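Local coordinates for amidase (Bacillus anthracis, PDB 5EWQ), which probably hydrolyses carboxylic acid amides to the free acid and ammonia, at residues K438-V441 with A447-M450. Residues are numbered along the deposited sequence; the frame is centred on the assembly and turned at random.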
# COMPACT_ATOMS: atom_id res chain seq x y z
N LYS A 438 -10.81 -2.95 24.78
CA LYS A 438 -10.39 -3.17 26.16
C LYS A 438 -9.34 -2.15 26.58
O LYS A 438 -9.29 -1.74 27.74
CB LYS A 438 -9.84 -4.59 26.33
CG LYS A 438 -9.34 -4.91 27.73
CD LYS A 438 -8.70 -6.29 27.79
CE LYS A 438 -8.14 -6.57 29.17
NZ LYS A 438 -7.48 -7.91 29.24
N TYR A 439 -8.52 -1.73 25.62
CA TYR A 439 -7.48 -0.75 25.89
C TYR A 439 -7.83 0.61 25.30
O TYR A 439 -7.61 1.65 25.93
CB TYR A 439 -6.14 -1.23 25.34
CG TYR A 439 -5.73 -2.59 25.85
CD1 TYR A 439 -5.21 -2.75 27.13
CD2 TYR A 439 -5.85 -3.72 25.05
CE1 TYR A 439 -4.84 -3.99 27.60
CE2 TYR A 439 -5.48 -4.97 25.52
CZ TYR A 439 -4.97 -5.10 26.79
OH TYR A 439 -4.60 -6.34 27.26
N LEU A 440 -8.39 0.61 24.09
CA LEU A 440 -8.71 1.85 23.38
C LEU A 440 -9.87 2.61 24.01
O LEU A 440 -9.71 3.76 24.43
CB LEU A 440 -9.02 1.56 21.91
CG LEU A 440 -7.85 1.50 20.92
CD1 LEU A 440 -6.98 0.27 21.16
CD2 LEU A 440 -8.35 1.53 19.49
N VAL A 441 -11.03 1.98 24.08
CA VAL A 441 -12.23 2.64 24.59
C VAL A 441 -12.35 2.53 26.10
O VAL A 441 -12.59 3.53 26.79
CB VAL A 441 -13.51 2.05 23.94
CG1 VAL A 441 -14.75 2.70 24.54
CG2 VAL A 441 -13.48 2.25 22.44
N ALA A 447 -4.61 5.63 21.01
CA ALA A 447 -4.04 4.79 19.96
C ALA A 447 -3.06 3.76 20.52
O ALA A 447 -2.58 3.89 21.65
CB ALA A 447 -3.35 5.65 18.91
N LEU A 448 -2.75 2.75 19.71
CA LEU A 448 -1.79 1.72 20.07
C LEU A 448 -0.67 1.66 19.04
O LEU A 448 -0.94 1.59 17.84
CB LEU A 448 -2.47 0.36 20.19
CG LEU A 448 -2.86 -0.15 21.59
CD1 LEU A 448 -3.62 0.90 22.37
CD2 LEU A 448 -3.67 -1.43 21.47
N VAL A 449 0.58 1.67 19.50
CA VAL A 449 1.72 1.64 18.59
C VAL A 449 2.45 0.30 18.66
O VAL A 449 2.56 -0.31 19.72
CB VAL A 449 2.71 2.80 18.89
CG1 VAL A 449 3.34 2.63 20.27
CG2 VAL A 449 3.78 2.89 17.81
N MSE A 450 2.92 -0.17 17.51
CA MSE A 450 3.62 -1.45 17.43
C MSE A 450 4.89 -1.32 16.60
O MSE A 450 5.09 -0.32 15.90
CB MSE A 450 2.71 -2.52 16.81
CG MSE A 450 2.78 -2.57 15.29
SE MSE A 450 1.46 -3.76 14.49
CE MSE A 450 -0.08 -2.57 14.58
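Leu440, where the chain passes from helix 418-437 to strand 447-451, has its CA 6.5 Å from the CA of Ala447, and its side chain meets that of the next strand residue, Leu448, with no hydrogen bond joining the two segments. One methyl group does most of the work. Leu440 CD1 lies 3.6 Å from Leu448 CD1 and 3.7 Å from Leu448 CD2, so it sits against both prongs of the opposing isopropyl fork rather than meeting a single tip. In Leu440 a chi2 of 70° turns CD1 off the extended line of the side chain, and CD2 takes the place anti to CA, farther from Leu448. Leucine suits both places: its branch at CG spreads two methyls, between which a third can settle as the side chains cross at a slant.

Tyr439 adds a lighter contact through its CB, 4.4 Å from Leu448 CD1. The residue thus offers an aliphatic methylene to the strand, while the side chain, whose end leads away from the strand, also touches Ile350 and Leu352 in the loop after strand 345-347. Lys438 CB lies 4.3 Å above one face of the tyrosine ring, near the rim.

Leu448 directs its CB toward segment 438-441, whereas Ala447 directs its CB away from it. The strand's backbone is occupied in the mixed sheet, with Leu448 bonded to Val485 and both Ala447 and Val449 to Gly316, while Leu318 and Tyr464 extend the apolar surroundings of Leu448 and Leu440 respectively. Because only aliphatic carbons meet across this contact, the helix-to-strand connection packs against one face of the sheet at the start of the strand without directional bonds to dictate an exact alignment, and burial of hydrocarbon and dispersion probably favour this.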